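Local atomic coordinates of cytochrome P450 monooxygenase (Rhodococcus sp. ECU0066, PDB entry 6KBH), a protein that probably works as a self-sufficient monooxygenase, with heme, flavin mononucleotide and a 2Fe-2S cluster carried on one chain. Residues 480-485 against 553-558; 488-493 against 536-541. All coordinates share one frame; numbering follows the deposited sequence.

How the contacts relate
The two contacts lie side by side in the flavin domain, their centres about 9 Å apart. They are joined through the neighbouring strands 475-486 and 489-496 of one antiparallel sheet. Probable hydrogen bonds link Glu483 O to Leu491 N (2.6 Å) and Gly481 O to Thr493 OG1 (2.8 Å), while Leu482 CD1 packs on Ile492 CG1 at 3.9 Å. Both segments of contact 2 fall between 485 and 553, in the part of the chain whose ends contact 1 brings together. Contact 2 reaches the flavin mononucleotide directly, Leu539 N lying 3.2 Å from FMN C8M. Contact 1 stands further off at the surface, the side chain of Leu555 being about 13 Å from the cofactor.

Contact 1: 480-485 against 553-558; sequences SGLESI and TELAVG
Ser480 and Val557 face each other where 480-485 and 553-558 bring their CA atoms closest, 5.7 Å, within the antiparallel beta barrel characteristic of the flavin-binding domain in ferredoxin reductase-type proteins. CB of Ser480 nevertheless points away from 553-558, and its OG is hydrogen-bonded to Thr493 O on the adjacent strand. The Ser480 carbonyl O lies 4.3 Å from Val557 CG1, a loose approach. At Gly481 the backbone itself forms the surface, with CA 4.2 Å from Val557 CG2. No hydrogen bond crosses between the two segments.

Leu482 carries most of the contact. Its CB points toward 553-558, and CG, anti to the carbonyl carbon (chi1 -63°), continues toward the turn, where the two methyls divide the work. Leu482 CD1 meets Leu555 CD2 at 3.5 Å. Leu482 CG is close behind, 3.7 Å from Leu555 CD2, and the two leucine side chains cross obliquely. Leu482 CD2 instead reaches the backbone, 3.5 Å from Val557 N. Further on, the strand diverges from the turn as it continues beside 489-496.

The contact therefore joins the face of the strand that packs on Ile492 to the chain leaving the helix, just before that chain enters strand 560-567. There Gly558 is held by backbone hydrogen bonding with Val479. The side chains of Leu482 and Val557 run antiparallel alongside each other, with Leu482 CD2 3.4 Å from Val557 CG2.

Contact 2: 488-493 against 536-541; sequences DILLIT and VAVLHD. With FMN (flavin mononucleotide), chain B.
Ile492 and Val536 form an antiparallel hydrogen-bonded pair at the tightly packed end of this contact. Ile492 N donates to Val536 O at 2.7 Å, and Val536 N returns a bond to Ile492 O at 3.2 Å. On the face that carries both side chains, Ile492 CB rests against Val536 CG2. The next link is Leu490 N to Val538 O, 2.9 Å. Beside it the side chains of Leu490 and Val538 run in the same direction, and Val538 CG1, placed between its backbone N and carbonyl carbon (chi1 59°), lies 3.9 Å from Leu490 CB. The same methyl also meets Ile492 CD1, so one branch of Val538 serves two residues of the strand; Ile551 of helix 547-554 covers both Ile492 and Val538. Leu491 and Ala537 form a separate apolar contact, CD1 to CB at 3.8 Å, with Cys525 packed on both.

Toward Asp488 the contact opens to solvent. A straight bond still holds the backbones together, His540 N to Asp488 O at 2.6 Å with an N-H...O angle of 171°. Beyond it the side chains meet mainly through their CB atoms, and the carboxylate of Asp488 is not in contact with the imidazole of His540, whose ring instead meets that of His552.

Ala537, Val538, Leu539 and Asp541 also line the flavin mononucleotide pocket: Ala537 O lies near FMN C7M, and Leu539 N is 3.2 Å from FMN C8M. The segment leads to helix 547-554, whose Gly547 N and Ser548 N are hydrogen-bonded to the flavin mononucleotide. The flavin thus sits against the barrel and the helix that follows it, consistent with the FAD-binding FR-type fold of ferredoxin reductase relatives.

Contact 1: 480-485 against 553-558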
loop_
_atom_site.group_PDB
_atom_site.type_symbol
_atom_site.label_atom_id
_atom_site.label_comp_id
_atom_site.label_asym_id
_atom_site.label_seq_id
_atom_site.Cartn_x
_atom_site.Cartn_y
_atom_site.Cartn_z
ATOM N N SER A 480 18.613 -22.143 6.827
ATOM C CA SER A 480 19.143 -23.244 7.622
ATOM C C SER A 480 20.480 -23.767 7.116
ATOM O O SER A 480 21.164 -24.483 7.854
ATOM C CB SER A 480 18.139 -24.393 7.655
ATOM O OG SER A 480 17.839 -24.843 6.342
ATOM N N GLY A 481 20.864 -23.439 5.884
ATOM C CA GLY A 481 22.129 -23.915 5.365
ATOM C C GLY A 481 22.595 -23.260 4.081
ATOM O O GLY A 481 21.789 -22.967 3.191
ATOM N N LEU A 482 23.904 -23.032 3.983
ATOM C CA LEU A 482 24.551 -22.511 2.784
ATOM C C LEU A 482 25.540 -23.551 2.283
ATOM O O LEU A 482 26.446 -23.947 3.021
ATOM C CB LEU A 482 25.285 -21.197 3.063
ATOM C CG LEU A 482 24.485 -19.982 3.517
ATOM C CD1 LEU A 482 23.143 -19.989 2.818
ATOM C CD2 LEU A 482 24.334 -19.946 5.024
ATOM N N GLU A 483 25.378 -23.980 1.033
ATOM C CA GLU A 483 26.253 -24.983 0.440
ATOM C C GLU A 483 26.804 -24.468 -0.880
ATOM O O GLU A 483 26.057 -23.934 -1.706
ATOM C CB GLU A 483 25.513 -26.306 0.221
ATOM C CG GLU A 483 26.329 -27.346 -0.537
ATOM C CD GLU A 483 25.628 -28.687 -0.636
ATOM O OE1 GLU A 483 24.568 -28.857 0.004
ATOM O OE2 GLU A 483 26.138 -29.574 -1.353
ATOM N N SER A 484 28.112 -24.629 -1.074
ATOM C CA SER A 484 28.770 -24.277 -2.328
ATOM C C SER A 484 28.734 -25.492 -3.248
ATOM O O SER A 484 29.348 -26.523 -2.952
ATOM C CB SER A 484 30.202 -23.816 -2.071
ATOM O OG SER A 484 30.975 -23.849 -3.258
ATOM N N ILE A 485 28.007 -25.377 -4.359
ATOM C CA ILE A 485 27.861 -26.462 -5.325
ATOM C C ILE A 485 28.502 -26.136 -6.659
ATOM O O ILE A 485 28.435 -26.955 -7.587
ATOM C CB ILE A 485 26.381 -26.842 -5.521
ATOM C CG1 ILE A 485 25.521 -25.586 -5.662
ATOM C CG2 ILE A 485 25.890 -27.699 -4.359
ATOM C CD1 ILE A 485 24.121 -25.860 -6.147
ATOM N N THR A 553 28.021 -12.088 0.291
ATOM C CA THR A 553 28.929 -11.345 1.154
ATOM C C THR A 553 28.450 -11.225 2.596
ATOM O O THR A 553 29.284 -11.218 3.508
ATOM C CB THR A 553 29.188 -9.947 0.569
ATOM O OG1 THR A 553 30.390 -9.407 1.128
ATOM C CG2 THR A 553 28.031 -8.987 0.846
ATOM N N GLU A 554 27.134 -11.148 2.845
ATOM C CA GLU A 554 26.686 -10.780 4.184
ATOM C C GLU A 554 25.503 -11.605 4.688
ATOM O O GLU A 554 24.863 -11.206 5.669
ATOM C CB GLU A 554 26.330 -9.291 4.238
ATOM C CG GLU A 554 27.466 -8.409 4.735
ATOM C CD GLU A 554 27.117 -6.937 4.693
ATOM O OE1 GLU A 554 26.261 -6.553 3.869
ATOM O OE2 GLU A 554 27.699 -6.164 5.484
ATOM N N LEU A 555 25.198 -12.738 4.061
ATOM C CA LEU A 555 24.204 -13.670 4.580
ATOM C C LEU A 555 24.921 -14.814 5.285
ATOM O O LEU A 555 25.845 -15.413 4.724
ATOM C CB LEU A 555 23.305 -14.213 3.462
ATOM C CG LEU A 555 22.254 -15.292 3.791
ATOM C CD1 LEU A 555 21.153 -15.286 2.746
ATOM C CD2 LEU A 555 22.830 -16.698 3.893
ATOM N N ALA A 556 24.488 -15.119 6.504
ATOM C CA ALA A 556 24.966 -16.278 7.242
ATOM C C ALA A 556 23.781 -17.147 7.644
ATOM O O ALA A 556 22.621 -16.759 7.494
ATOM C CB ALA A 556 25.766 -15.859 8.481
ATOM N N VAL A 557 24.091 -18.344 8.145
ATOM C CA VAL A 557 23.091 -19.228 8.737
ATOM C C VAL A 557 22.390 -18.465 9.855
ATOM O O VAL A 557 22.999 -17.615 10.516
ATOM C CB VAL A 557 23.729 -20.534 9.261
ATOM C CG1 VAL A 557 22.779 -21.289 10.177
ATOM C CG2 VAL A 557 24.137 -21.431 8.115
ATOM N N GLY A 558 21.102 -18.738 10.060
ATOM C CA GLY A 558 20.361 -18.140 11.146
ATOM C C GLY A 558 19.718 -16.809 10.827
ATOM O O GLY A 558 18.894 -16.333 11.619
#

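Contact 2: 488-493 against 536-541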
loop_
_atom_site.group_PDB
_atom_site.type_symbol
_atom_site.label_atom_id
_atom_site.label_comp_id
_atom_site.label_asym_id
_atom_site.label_seq_id
_atom_site.Cartn_x
_atom_site.Cartn_y
_atom_site.Cartn_z
ATOM N N ASP A 488 31.289 -19.579 -7.241
ATOM C CA ASP A 488 30.442 -18.388 -7.219
ATOM C C ASP A 488 28.952 -18.735 -7.213
ATOM O O ASP A 488 28.124 -17.937 -7.653
ATOM C CB ASP A 488 30.768 -17.453 -8.392
ATOM C CG ASP A 488 32.197 -16.946 -8.350
ATOM O OD1 ASP A 488 32.676 -16.618 -7.245
ATOM O OD2 ASP A 488 32.844 -16.884 -9.418
ATOM N N ILE A 489 28.588 -19.913 -6.709
ATOM C CA ILE A 489 27.193 -20.338 -6.644
ATOM C C ILE A 489 26.924 -20.936 -5.267
ATOM O O ILE A 489 27.565 -21.922 -4.884
ATOM C CB ILE A 489 26.849 -21.353 -7.748
ATOM C CG1 ILE A 489 26.759 -20.648 -9.102
ATOM C CG2 ILE A 489 25.533 -22.048 -7.441
ATOM C CD1 ILE A 489 26.610 -21.586 -10.274
ATOM N N LEU A 490 25.979 -20.344 -4.525
ATOM C CA LEU A 490 25.488 -20.906 -3.269
ATOM C C LEU A 490 24.229 -21.717 -3.517
ATOM O O LEU A 490 23.447 -21.423 -4.419
ATOM C CB LEU A 490 25.129 -19.850 -2.212
ATOM C CG LEU A 490 26.078 -18.841 -1.583
ATOM C CD1 LEU A 490 27.274 -19.505 -0.906
ATOM C CD2 LEU A 490 26.484 -17.886 -2.634
ATOM N N LEU A 491 24.021 -22.716 -2.677
ATOM C CA LEU A 491 22.726 -23.366 -2.538
ATOM C C LEU A 491 22.166 -22.987 -1.172
ATOM O O LEU A 491 22.723 -23.372 -0.135
ATOM C CB LEU A 491 22.838 -24.880 -2.690
ATOM C CG LEU A 491 21.481 -25.593 -2.707
ATOM C CD1 LEU A 491 20.646 -25.158 -3.905
ATOM C CD2 LEU A 491 21.642 -27.104 -2.682
ATOM N N ILE A 492 21.070 -22.237 -1.166
ATOM C CA ILE A 492 20.455 -21.760 0.068
ATOM C C ILE A 492 19.277 -22.658 0.412
ATOM O O ILE A 492 18.439 -22.958 -0.450
ATOM C CB ILE A 492 20.008 -20.295 -0.056
ATOM C CG1 ILE A 492 21.179 -19.408 -0.466
ATOM C CG2 ILE A 492 19.434 -19.809 1.256
ATOM C CD1 ILE A 492 20.782 -17.973 -0.692
ATOM N N THR A 493 19.216 -23.093 1.666
ATOM C CA THR A 493 18.091 -23.851 2.192
ATOM C C THR A 493 17.273 -22.926 3.086
ATOM O O THR A 493 17.773 -22.444 4.108
ATOM C CB THR A 493 18.567 -25.073 2.975
ATOM O OG1 THR A 493 19.718 -24.719 3.745
ATOM C CG2 THR A 493 18.943 -26.194 2.033
ATOM N N VAL A 536 17.161 -22.531 -3.311
ATOM C CA VAL A 536 17.578 -21.703 -4.432
ATOM C C VAL A 536 19.094 -21.761 -4.531
ATOM O O VAL A 536 19.792 -21.990 -3.539
ATOM C CB VAL A 536 17.095 -20.244 -4.291
ATOM C CG1 VAL A 536 15.587 -20.171 -4.427
ATOM C CG2 VAL A 536 17.540 -19.668 -2.958
ATOM N N ALA A 537 19.606 -21.549 -5.742
ATOM C CA ALA A 537 21.040 -21.644 -6.011
ATOM C C ALA A 537 21.520 -20.346 -6.655
ATOM O O ALA A 537 21.597 -20.255 -7.877
ATOM C CB ALA A 537 21.348 -22.854 -6.887
ATOM N N VAL A 538 21.887 -19.360 -5.841
ATOM C CA VAL A 538 22.215 -18.035 -6.360
ATOM C C VAL A 538 23.648 -18.008 -6.882
ATOM O O VAL A 538 24.566 -18.562 -6.268
ATOM C CB VAL A 538 21.995 -16.966 -5.276
ATOM C CG1 VAL A 538 22.858 -17.263 -4.069
ATOM C CG2 VAL A 538 22.285 -15.575 -5.826
ATOM N N LEU A 539 23.839 -17.358 -8.029
ATOM C CA LEU A 539 25.155 -17.145 -8.616
ATOM C C LEU A 539 25.661 -15.747 -8.278
ATOM O O LEU A 539 24.896 -14.777 -8.295
ATOM C CB LEU A 539 25.111 -17.333 -10.138
ATOM C CG LEU A 539 26.149 -16.604 -11.004
ATOM C CD1 LEU A 539 27.554 -17.139 -10.759
ATOM C CD2 LEU A 539 25.798 -16.686 -12.483
ATOM N N HIS A 540 26.953 -15.651 -7.964
ATOM C CA HIS A 540 27.619 -14.359 -7.795
ATOM C C HIS A 540 27.801 -13.752 -9.172
ATOM O O HIS A 540 28.742 -14.094 -9.893
ATOM C CB HIS A 540 28.968 -14.513 -7.102
ATOM C CG HIS A 540 29.393 -13.312 -6.312
ATOM N ND1 HIS A 540 29.328 -12.029 -6.811
ATOM C CD2 HIS A 540 29.915 -13.205 -5.068
ATOM C CE1 HIS A 540 29.778 -11.182 -5.902
ATOM N NE2 HIS A 540 30.139 -11.870 -4.834
ATOM N N ASP A 541 26.895 -12.864 -9.555
ATOM C CA ASP A 541 27.083 -12.138 -10.798
ATOM C C ASP A 541 28.350 -11.300 -10.693
ATOM O O ASP A 541 28.480 -10.468 -9.786
ATOM C CB ASP A 541 25.866 -11.259 -11.083
ATOM C CG ASP A 541 25.731 -10.910 -12.550
ATOM O OD1 ASP A 541 26.614 -11.309 -13.341
ATOM O OD2 ASP A 541 24.743 -10.237 -12.912
HETATM N N1 FMN B . 15.466 -13.555 -12.572
HETATM C C2 FMN B . 14.173 -13.568 -12.931
HETATM O O2 FMN B . 13.653 -12.502 -13.396
HETATM N N3 FMN B . 13.408 -14.661 -12.815
HETATM C C4 FMN B . 13.954 -15.791 -12.323
HETATM O O4 FMN B . 13.202 -16.912 -12.197
HETATM C C4A FMN B . 15.296 -15.808 -11.945
HETATM N N5 FMN B . 15.826 -16.941 -11.456
HETATM C C5A FMN B . 17.113 -16.941 -11.092
HETATM C C6 FMN B . 17.631 -18.123 -10.594
HETATM C C7 FMN B . 18.948 -18.183 -10.206
HETATM C C7M FMN B . 19.392 -19.563 -9.661
HETATM C C8 FMN B . 19.779 -17.060 -10.315
HETATM C C8M FMN B . 21.235 -17.077 -9.895
HETATM C C9 FMN B . 19.261 -15.877 -10.831
HETATM C C9A FMN B . 17.918 -15.803 -11.212
HETATM N N10 FMN B . 17.382 -14.667 -11.711
HETATM C C10 FMN B . 16.069 -14.659 -12.075
HETATM C "C1'" FMN B . 18.177 -13.405 -11.836
HETATM C "C2'" FMN B . 18.178 -12.602 -10.560
HETATM O "O2'" FMN B . 16.961 -12.066 -10.241
HETATM C "C3'" FMN B . 19.190 -11.487 -10.622
HETATM O "O3'" FMN B . 19.016 -10.623 -11.714
HETATM C "C4'" FMN B . 20.631 -12.043 -10.605
HETATM O "O4'" FMN B . 20.965 -13.033 -9.708
HETATM C "C5'" FMN B . 21.666 -10.931 -10.256
HETATM O "O5'" FMN B . 21.312 -9.998 -9.205
HETATM P P FMN B . 22.131 -8.663 -9.087
HETATM O O1P FMN B . 21.306 -7.616 -8.385
HETATM O O2P FMN B . 23.383 -8.870 -8.296
HETATM O O3P FMN B . 22.478 -8.223 -10.475
#